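Side-chain contacts in putative uncharacterized protein PH0242 (PDB 3VU1), which is the C-terminal globular domain of an archaeal oligosaccharyltransferase of the AglB family, modelled with a bound calcium ion: residues V77-E80 / S81-L84; R308-V311 / G312-K315; K430-P433 / G434-I438. All coordinates share one frame; numbering follows the deposited sequence.

Contact 1: V77-E80 / S81-L84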
ATOM      1  N   VAL A  77       0.998   0.357   7.071  1.00 37.68           N
ATOM      2  CA  VAL A  77       1.611   1.636   7.147  1.00 37.31           C
ATOM      3  C   VAL A  77       0.617   2.756   6.776  1.00 37.37           C
ATOM      4  O   VAL A  77      -0.284   2.563   5.955  1.00 37.55           O
ATOM      5  CB  VAL A  77       2.829   1.538   6.229  1.00 35.63           C
ATOM      6  CG1 VAL A  77       3.027   2.796   5.405  1.00 36.75           C
ATOM      7  CG2 VAL A  77       4.019   1.111   7.069  1.00 31.96           C
ATOM      8  N   ASP A  78       0.771   3.929   7.382  1.00 39.85           N
ATOM      9  CA  ASP A  78      -0.198   4.991   7.148  1.00 38.09           C
ATOM     10  C   ASP A  78       0.158   5.851   5.922  1.00 38.16           C
ATOM     11  O   ASP A  78       0.513   7.048   6.026  1.00 37.66           O
ATOM     12  CB  ASP A  78      -0.473   5.797   8.423  1.00 35.78           C
ATOM     13  CG  ASP A  78      -1.460   6.951   8.194  1.00 39.25           C
ATOM     14  OD1 ASP A  78      -2.366   6.850   7.348  1.00 38.63           O
ATOM     15  OD2 ASP A  78      -1.333   7.985   8.864  1.00 44.14           O
ATOM     16  N   PHE A  79       0.010   5.243   4.745  1.00 36.44           N
ATOM     17  CA  PHE A  79       0.255   5.973   3.484  1.00 36.47           C
ATOM     18  C   PHE A  79      -0.611   7.220   3.284  1.00 35.91           C
ATOM     19  O   PHE A  79      -0.223   8.127   2.519  1.00 36.65           O
ATOM     20  CB  PHE A  79       0.105   5.065   2.264  1.00 34.26           C
ATOM     21  CG  PHE A  79       1.185   4.039   2.129  1.00 33.99           C
ATOM     22  CD1 PHE A  79       0.859   2.696   1.901  1.00 33.58           C
ATOM     23  CD2 PHE A  79       2.530   4.405   2.210  1.00 31.43           C
ATOM     24  CE1 PHE A  79       1.859   1.742   1.749  1.00 33.52           C
ATOM     25  CE2 PHE A  79       3.522   3.457   2.055  1.00 31.00           C
ATOM     26  CZ  PHE A  79       3.193   2.128   1.833  1.00 32.80           C
ATOM     27  N   GLU A  80      -1.775   7.260   3.938  1.00 33.58           N
ATOM     28  CA  GLU A  80      -2.652   8.415   3.799  1.00 35.65           C
ATOM     29  C   GLU A  80      -1.950   9.707   4.248  1.00 35.10           C
ATOM     30  O   GLU A  80      -2.070  10.735   3.589  1.00 34.61           O
ATOM     31  CB  GLU A  80      -3.994   8.221   4.523  1.00 35.97           C
ATOM     32  CG  GLU A  80      -4.884   9.468   4.540  1.00 39.21           C
ATOM     33  CD  GLU A  80      -5.262   9.983   3.144  1.00 44.57           C
ATOM     34  OE1 GLU A  80      -6.062  10.961   3.038  1.00 45.27           O
ATOM     35  OE2 GLU A  80      -4.766   9.406   2.145  1.00 46.11           O
ATOM     36  N   SER A  81      -1.198   9.640   5.346  1.00 35.22           N
ATOM     37  CA  SER A  81      -0.508  10.817   5.837  1.00 37.62           C
ATOM     38  C   SER A  81       0.459  11.375   4.792  1.00 36.96           C
ATOM     39  O   SER A  81       0.760  12.551   4.816  1.00 38.18           O
ATOM     40  CB  SER A  81       0.227  10.526   7.138  1.00 37.74           C
ATOM     41  OG  SER A  81       1.338   9.724   6.860  1.00 44.07           O
ATOM     42  N   TRP A  82       0.908  10.544   3.855  1.00 38.23           N
ATOM     43  CA  TRP A  82       1.709  11.035   2.724  1.00 36.74           C
ATOM     44  C   TRP A  82       0.907  11.514   1.566  1.00 37.82           C
ATOM     45  O   TRP A  82       1.511  11.919   0.579  1.00 40.52           O
ATOM     46  CB  TRP A  82       2.708   9.996   2.196  1.00 33.94           C
ATOM     47  CG  TRP A  82       3.666   9.385   3.194  1.00 31.51           C
ATOM     48  CD1 TRP A  82       3.915   9.777   4.508  1.00 30.96           C
ATOM     49  CD2 TRP A  82       4.550   8.239   2.966  1.00 30.23           C
ATOM     50  NE1 TRP A  82       4.845   8.958   5.098  1.00 31.20           N
ATOM     51  CE2 TRP A  82       5.269   8.016   4.218  1.00 30.77           C
ATOM     52  CE3 TRP A  82       4.809   7.414   1.890  1.00 30.37           C
ATOM     53  CZ2 TRP A  82       6.209   7.008   4.352  1.00 29.76           C
ATOM     54  CZ3 TRP A  82       5.753   6.397   2.038  1.00 28.47           C
ATOM     55  CH2 TRP A  82       6.430   6.201   3.242  1.00 28.95           C
ATOM     56  N   GLU A  83      -0.427  11.461   1.653  1.00 39.08           N
ATOM     57  CA  GLU A  83      -1.343  11.766   0.527  1.00 39.90           C
ATOM     58  C   GLU A  83      -1.118  10.863  -0.678  1.00 39.03           C
ATOM     59  O   GLU A  83      -1.333  11.283  -1.836  1.00 39.62           O
ATOM     60  CB  GLU A  83      -1.207  13.204   0.064  1.00 45.96           C
ATOM     61  CG  GLU A  83      -2.070  14.202   0.791  1.00 58.99           C
ATOM     62  CD  GLU A  83      -1.541  15.616   0.633  1.00 67.53           C
ATOM     63  OE1 GLU A  83      -1.636  16.143  -0.503  1.00 72.12           O
ATOM     64  OE2 GLU A  83      -1.021  16.188   1.636  1.00 69.80           O
ATOM     65  N   LEU A  84      -0.667   9.637  -0.402  1.00 38.41           N
ATOM     66  CA  LEU A  84      -0.331   8.671  -1.442  1.00 36.61           C
ATOM     67  C   LEU A  84      -1.543   8.305  -2.294  1.00 38.81           C
ATOM     68  O   LEU A  84      -2.597   7.932  -1.761  1.00 40.39           O
ATOM     69  CB  LEU A  84       0.287   7.407  -0.851  1.00 33.70           C
ATOM     70  CG  LEU A  84       0.825   6.434  -1.908  1.00 32.49           C
ATOM     71  CD1 LEU A  84       2.015   7.052  -2.618  1.00 33.24           C
ATOM     72  CD2 LEU A  84       1.191   5.089  -1.322  1.00 32.40           C
TER

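Contact 2: R308-V311 / G312-K315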
ATOM      1  N   ARG A 308     -26.201  12.237  -4.804  1.00 52.87           N
ATOM      2  CA  ARG A 308     -25.403  11.897  -3.630  1.00 51.55           C
ATOM      3  C   ARG A 308     -26.364  11.514  -2.525  1.00 50.23           C
ATOM      4  O   ARG A 308     -27.255  12.293  -2.175  1.00 48.48           O
ATOM      5  CB  ARG A 308     -24.528  13.065  -3.165  1.00 51.95           C
ATOM      6  CG  ARG A 308     -23.440  13.480  -4.135  1.00 58.97           C
ATOM      7  CD  ARG A 308     -23.020  14.930  -3.928  1.00 64.75           C
ATOM      8  NE  ARG A 308     -21.924  15.295  -4.832  1.00 73.42           N
ATOM      9  CZ  ARG A 308     -22.082  15.799  -6.062  1.00 70.91           C
ATOM     10  NH1 ARG A 308     -23.301  16.014  -6.558  1.00 60.82           N
ATOM     11  NH2 ARG A 308     -21.012  16.087  -6.799  1.00 67.84           N
ATOM     12  N   ILE A 309     -26.174  10.317  -1.978  1.00 46.16           N
ATOM     13  CA  ILE A 309     -27.059   9.783  -0.960  1.00 45.12           C
ATOM     14  C   ILE A 309     -26.262   9.382   0.267  1.00 45.86           C
ATOM     15  O   ILE A 309     -25.371   8.523   0.187  1.00 48.51           O
ATOM     16  CB  ILE A 309     -27.840   8.543  -1.468  1.00 43.65           C
ATOM     17  CG1 ILE A 309     -28.455   8.821  -2.836  1.00 41.77           C
ATOM     18  CG2 ILE A 309     -28.898   8.109  -0.455  1.00 39.78           C
ATOM     19  CD1 ILE A 309     -28.574   7.580  -3.684  1.00 45.64           C
ATOM     20  N   LYS A 310     -26.599   9.996   1.397  1.00 43.82           N
ATOM     21  CA  LYS A 310     -26.026   9.632   2.683  1.00 43.37           C
ATOM     22  C   LYS A 310     -26.662   8.324   3.175  1.00 45.39           C
ATOM     23  O   LYS A 310     -27.875   8.227   3.310  1.00 49.12           O
ATOM     24  CB  LYS A 310     -26.201  10.777   3.688  1.00 41.01           C
ATOM     25  CG  LYS A 310     -26.030  10.349   5.127  1.00 46.81           C
ATOM     26  CD  LYS A 310     -25.892  11.500   6.109  1.00 50.92           C
ATOM     27  CE  LYS A 310     -26.023  10.904   7.514  1.00 59.36           C
ATOM     28  NZ  LYS A 310     -25.561  11.771   8.632  1.00 60.97           N
ATOM     29  N   VAL A 311     -25.839   7.318   3.440  1.00 44.25           N
ATOM     30  CA  VAL A 311     -26.347   6.005   3.817  1.00 41.68           C
ATOM     31  C   VAL A 311     -25.912   5.573   5.200  1.00 43.81           C
ATOM     32  O   VAL A 311     -26.243   4.463   5.623  1.00 46.61           O
ATOM     33  CB  VAL A 311     -25.919   4.870   2.821  1.00 42.78           C
ATOM     34  CG1 VAL A 311     -26.446   5.144   1.419  1.00 42.05           C
ATOM     35  CG2 VAL A 311     -24.399   4.612   2.808  1.00 39.40           C
ATOM     36  N   GLY A 312     -25.128   6.400   5.889  1.00 43.80           N
ATOM     37  CA  GLY A 312     -24.550   5.956   7.163  1.00 43.36           C
ATOM     38  C   GLY A 312     -23.476   6.836   7.744  1.00 43.95           C
ATOM     39  O   GLY A 312     -22.991   7.758   7.098  1.00 47.02           O
ATOM     40  N   GLU A 313     -23.130   6.547   8.991  1.00 45.23           N
ATOM     41  CA  GLU A 313     -22.058   7.227   9.699  1.00 44.45           C
ATOM     42  C   GLU A 313     -21.202   6.216  10.425  1.00 45.97           C
ATOM     43  O   GLU A 313     -21.694   5.156  10.810  1.00 48.23           O
ATOM     44  CB  GLU A 313     -22.628   8.167  10.723  1.00 49.29           C
ATOM     45  CG  GLU A 313     -23.254   9.405  10.125  1.00 60.25           C
ATOM     46  CD  GLU A 313     -23.802  10.330  11.190  1.00 65.71           C
ATOM     47  OE1 GLU A 313     -23.929  11.531  10.899  1.00 68.94           O
ATOM     48  OE2 GLU A 313     -24.092   9.856  12.316  1.00 71.85           O
ATOM     49  N   ILE A 314     -19.912   6.506  10.595  1.00 47.42           N
ATOM     50  CA  ILE A 314     -19.081   5.662  11.460  1.00 45.54           C
ATOM     51  C   ILE A 314     -18.322   6.579  12.369  1.00 46.67           C
ATOM     52  O   ILE A 314     -17.459   7.315  11.895  1.00 47.12           O
ATOM     53  CB  ILE A 314     -18.083   4.792  10.690  1.00 42.99           C
ATOM     54  CG1 ILE A 314     -18.786   3.997   9.591  1.00 40.76           C
ATOM     55  CG2 ILE A 314     -17.381   3.860  11.656  1.00 42.54           C
ATOM     56  CD1 ILE A 314     -17.861   3.501   8.508  1.00 39.66           C
ATOM     57  N   LYS A 315     -18.676   6.557  13.659  1.00 50.66           N
ATOM     58  CA  LYS A 315     -18.037   7.413  14.675  1.00 51.32           C
ATOM     59  C   LYS A 315     -16.571   6.990  14.817  1.00 47.39           C
ATOM     60  O   LYS A 315     -15.655   7.830  14.813  1.00 44.15           O
ATOM     61  CB  LYS A 315     -18.812   7.412  16.018  1.00 53.93           C
ATOM     62  CG  LYS A 315     -18.883   6.102  16.838  1.00 69.88           C
ATOM     63  CD  LYS A 315     -19.072   4.769  16.059  1.00 79.74           C
ATOM     64  CE  LYS A 315     -20.510   4.474  15.625  1.00 80.47           C
ATOM     65  NZ  LYS A 315     -21.393   4.221  16.803  1.00 74.09           N
TER

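Contact 3: K430-P433 / G434-I438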
ATOM      1  N   LYS A 430     -10.091  28.907   2.598  1.00 58.74           N
ATOM      2  CA  LYS A 430     -10.836  28.510   1.408  1.00 60.60           C
ATOM      3  C   LYS A 430      -9.880  28.182   0.288  1.00 55.79           C
ATOM      4  O   LYS A 430      -9.335  29.080  -0.323  1.00 64.13           O
ATOM      5  CB  LYS A 430     -11.813  29.611   0.974  1.00 61.97           C
ATOM      6  CG  LYS A 430     -13.207  29.528   1.601  1.00 72.10           C
ATOM      7  CD  LYS A 430     -14.111  30.632   1.044  1.00 84.82           C
ATOM      8  CE  LYS A 430     -15.536  30.162   0.757  1.00 87.59           C
ATOM      9  NZ  LYS A 430     -16.322  29.958   2.008  1.00 94.07           N
ATOM     10  N   LEU A 431      -9.668  26.900   0.018  1.00 55.34           N
ATOM     11  CA  LEU A 431      -8.842  26.494  -1.136  1.00 54.26           C
ATOM     12  C   LEU A 431      -9.611  26.415  -2.458  1.00 55.26           C
ATOM     13  O   LEU A 431     -10.789  26.052  -2.480  1.00 57.57           O
ATOM     14  CB  LEU A 431      -8.159  25.165  -0.872  1.00 49.05           C
ATOM     15  CG  LEU A 431      -7.275  25.136   0.358  1.00 48.20           C
ATOM     16  CD1 LEU A 431      -6.767  23.716   0.543  1.00 47.65           C
ATOM     17  CD2 LEU A 431      -6.123  26.109   0.184  1.00 48.07           C
ATOM     18  N   ARG A 432      -8.921  26.747  -3.549  1.00 56.70           N
ATOM     19  CA  ARG A 432      -9.506  26.802  -4.900  1.00 59.84           C
ATOM     20  C   ARG A 432      -8.797  25.797  -5.798  1.00 56.04           C
ATOM     21  O   ARG A 432      -7.572  25.684  -5.754  1.00 53.54           O
ATOM     22  CB  ARG A 432      -9.356  28.203  -5.545  1.00 63.26           C
ATOM     23  CG  ARG A 432      -9.686  29.407  -4.664  1.00 76.20           C
ATOM     24  CD  ARG A 432     -11.085  29.964  -4.909  1.00 83.22           C
ATOM     25  NE  ARG A 432     -12.111  28.931  -4.754  1.00 90.16           N
ATOM     26  CZ  ARG A 432     -13.021  28.609  -5.678  1.00 92.22           C
ATOM     27  NH1 ARG A 432     -13.078  29.251  -6.843  1.00 91.71           N
ATOM     28  NH2 ARG A 432     -13.889  27.639  -5.423  1.00 92.47           N
ATOM     29  N   PRO A 433      -9.559  25.085  -6.641  1.00 52.99           N
ATOM     30  CA  PRO A 433      -8.926  24.182  -7.589  1.00 52.52           C
ATOM     31  C   PRO A 433      -7.780  24.881  -8.307  1.00 53.44           C
ATOM     32  O   PRO A 433      -7.979  25.976  -8.819  1.00 57.04           O
ATOM     33  CB  PRO A 433     -10.053  23.880  -8.574  1.00 50.72           C
ATOM     34  CG  PRO A 433     -11.293  23.999  -7.755  1.00 49.65           C
ATOM     35  CD  PRO A 433     -11.030  25.107  -6.785  1.00 50.61           C
ATOM     36  N   GLY A 434      -6.603  24.253  -8.336  1.00 52.03           N
ATOM     37  CA  GLY A 434      -5.399  24.850  -8.912  1.00 51.45           C
ATOM     38  C   GLY A 434      -4.469  25.358  -7.822  1.00 57.00           C
ATOM     39  O   GLY A 434      -4.541  24.911  -6.671  1.00 56.74           O
ATOM     40  N   GLU A 435      -3.595  26.300  -8.165  1.00 57.70           N
ATOM     41  CA  GLU A 435      -2.655  26.829  -7.188  1.00 56.82           C
ATOM     42  C   GLU A 435      -3.322  27.775  -6.200  1.00 58.54           C
ATOM     43  O   GLU A 435      -4.273  28.468  -6.549  1.00 57.42           O
ATOM     44  CB  GLU A 435      -1.472  27.475  -7.876  1.00 63.69           C
ATOM     45  CG  GLU A 435      -0.765  26.495  -8.799  1.00 83.16           C
ATOM     46  CD  GLU A 435       0.684  26.851  -9.074  1.00 96.10           C
ATOM     47  OE1 GLU A 435       1.208  27.798  -8.436  1.00100.93           O
ATOM     48  OE2 GLU A 435       1.299  26.167  -9.928  1.00101.14           O
ATOM     49  N   ASN A 436      -2.840  27.750  -4.954  1.00 59.17           N
ATOM     50  CA  ASN A 436      -3.345  28.571  -3.866  1.00 56.72           C
ATOM     51  C   ASN A 436      -2.188  29.166  -3.114  1.00 57.45           C
ATOM     52  O   ASN A 436      -1.351  28.415  -2.626  1.00 58.86           O
ATOM     53  CB  ASN A 436      -4.119  27.714  -2.877  1.00 56.92           C
ATOM     54  CG  ASN A 436      -5.455  27.287  -3.398  1.00 59.50           C
ATOM     55  OD1 ASN A 436      -6.464  27.940  -3.131  1.00 59.88           O
ATOM     56  ND2 ASN A 436      -5.480  26.188  -4.151  1.00 58.64           N
ATOM     57  N   GLU A 437      -2.132  30.493  -2.998  1.00 58.40           N
ATOM     58  CA  GLU A 437      -1.075  31.135  -2.206  1.00 59.00           C
ATOM     59  C   GLU A 437      -1.533  31.319  -0.785  1.00 56.17           C
ATOM     60  O   GLU A 437      -2.639  31.790  -0.544  1.00 57.84           O
ATOM     61  CB  GLU A 437      -0.692  32.486  -2.771  1.00 67.84           C
ATOM     62  CG  GLU A 437       0.177  32.435  -4.005  1.00 76.08           C
ATOM     63  CD  GLU A 437       0.187  33.769  -4.720  1.00 89.30           C
ATOM     64  OE1 GLU A 437       0.554  34.791  -4.091  1.00100.12           O
ATOM     65  OE2 GLU A 437      -0.186  33.799  -5.911  1.00 94.92           O
ATOM     66  N   ILE A 438      -0.683  30.944   0.160  1.00 55.72           N
ATOM     67  CA  ILE A 438      -1.048  30.981   1.564  1.00 56.76           C
ATOM     68  C   ILE A 438       0.022  31.683   2.387  1.00 58.18           C
ATOM     69  O   ILE A 438       1.219  31.385   2.252  1.00 55.12           O
ATOM     70  CB  ILE A 438      -1.382  29.565   2.112  1.00 58.85           C
ATOM     71  CG1 ILE A 438      -2.861  29.247   1.899  1.00 57.68           C
ATOM     72  CG2 ILE A 438      -1.114  29.453   3.604  1.00 58.83           C
ATOM     73  CD1 ILE A 438      -3.158  28.602   0.569  1.00 60.82           C
TER

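Contact 1: V77-E80 / S81-L84
Phe79 meets Trp82 and Leu84 in the apolar part of this turn. Its edge points at the face of the six-membered indole ring in an offset edge-to-face pair, with planes 66° apart and Phe79 CE2 3.7 Å from Trp82 CZ3. Leu84 lies alongside, pointing the same way, and sets CD2 over one face of the phenyl ring, 4.0 Å from its centroid, as a CH-pi contact. The opposite face carries Val77 CG1, toward the rim, so the phenyl group is clasped between two aliphatic branches; Leu64 and Phe67 of helix 60-69 pack on it as well.

The backbone bonds follow the pattern of a Schellman motif. Glu83, with positive phi (59°), is the turning point: its N bonds to Glu80 O, and Leu84 N reaches back to Phe79 O in a weak bond of 3.3 Å, while Phe79 and Leu84 supply the apolar pair.

Among the polar groups, Asp78 O accepts twice, from Ser81 N at 3.2 Å and from Ser81 OG at 2.9 Å. The hydroxyl comes nearly head-on to the carbonyl, whereas the amide sits well above its plane. With OG between backbone N and carbonyl carbon (chi1 72°), Ser81 turns back onto that oxygen. Asp78 forms a salt bridge with Arg288; Glu80 OE1 is hydrogen-bonded to Tyr481 OH and salt-bridged to Lys479. Glu76, just upstream, ligates the calcium ion.

Contact 2: R308-V311 / G312-K315
Between Lys310 and Glu313 the strand bends by 55°, the angle between the directions of its 308-311 and 312-314 portions, in a manner consistent with a classic beta bulge: Val311 and Gly312 both bond through their backbones to Leu295 of strand 293-301. Val311 leaves the extended conformation here, its psi close to zero, and the extra residue puts Lys310 and Glu313, three positions apart, on the same side of the chain.

Their side chains meet above the bend. Lys310 has CG anti to the backbone N (chi1 162°) and is extended beyond it, a stretched chain that carries its ammonium group along the strand toward Glu313. The glutamate, also extended, brings its carboxylate to meet it, and the two chains converge at an angle to each other. NZ of Lys310 forms a salt bridge and hydrogen bond of 2.8 Å with Glu313 OE1, approaching from 51° above the carboxylate plane. The aliphatic parts follow less closely, with Lys310 CE 4.1 Å from Glu313 CG.

Val311 takes the other side: its side chain packs on Leu295 and on Val327 and Val329 of strand 325-331, part of the neighbouring four-stranded sheet. Ile314 joins it there against Leu295 and Ile325. The bent strand thus keeps an apolar side for packing between sheets and a charged side outward.

Both charged residues are exposed, so water probably screens the ion pair; it spans the bend but probably adds only modest stability, and is likely to need no shift in the ionisation of either group.

Contact 3: K430-P433 / G434-I438
Arg432 O receives the amide of Asn436 in the shortest sound polar bond of this turn, ND2 lying 2.7 Å from that oxygen, in the carbonyl plane and on a lone pair. The same side chain completes a two-bond clasp, because Arg432 N donates to Asn436 OD1 at 2.8 Å, again in plane and on a lone pair. Asn436 therefore engages both polar backbone atoms of a single residue, as a facing strand might.

The clasp closes a tight link between two successive strands that pair with different neighbours, strand 412-431 with 385-401 and strand 434-443 with 372-381. Because they face each other here through side chains, the turn resembles a beta-arch more than a beta hairpin. The chain nearly reverses, the end-to-end directions of 430-433 and 434-438 being 149° apart. Gly434 supports the reversal with a positive phi of 103°.

Asn436 is buried, and its CG, lying beside the backbone N (chi1 -73°), aims the amide across the turn. Two good bonds hold the amide's rotation, and ND2 adds a weak one to Val379 O. Leu431 crosses this side chain at about a right angle, with CD2 3.8 Å from Asn436 CG. The Arg432 side chain also runs across the amide; bent at chi2 and chi3, it departs to a salt bridge with Glu384, and its guanidinium has Pro433 CD over one face, toward the rim.

Deeper along the strands the contact becomes apolar. Leu431 and Ile438 come from the two sides of the turn, packing also on Val381 and Leu377 respectively, and meet through their terminal methyls, with Leu431 CD2 3.9 Å from Ile438 CD1.

Overall arrangement
Contact 1 is the buried one: its centre lies about 9 Å from that of the chain, the centres of contacts 2 and 3 about 25 and 28 Å from it. Contact 2 is a surface contact, contact 3 partly buried. Contacts 2 and 3 reach the same branched antiparallel sheet, though in the Peripheral 1 and Peripheral 2 ranges, while contact 1 belongs to a loop between helix 60-69 and strand 86-90. Chemistry follows place: aromatic packing and backbone turn bonds in the interior, a solvent-exposed ion pair at the surface and, where burial is partial, an amide clasp beside an apolar pair. None touch; the nearest atoms of contacts 1 and 3 are about 9 Å apart.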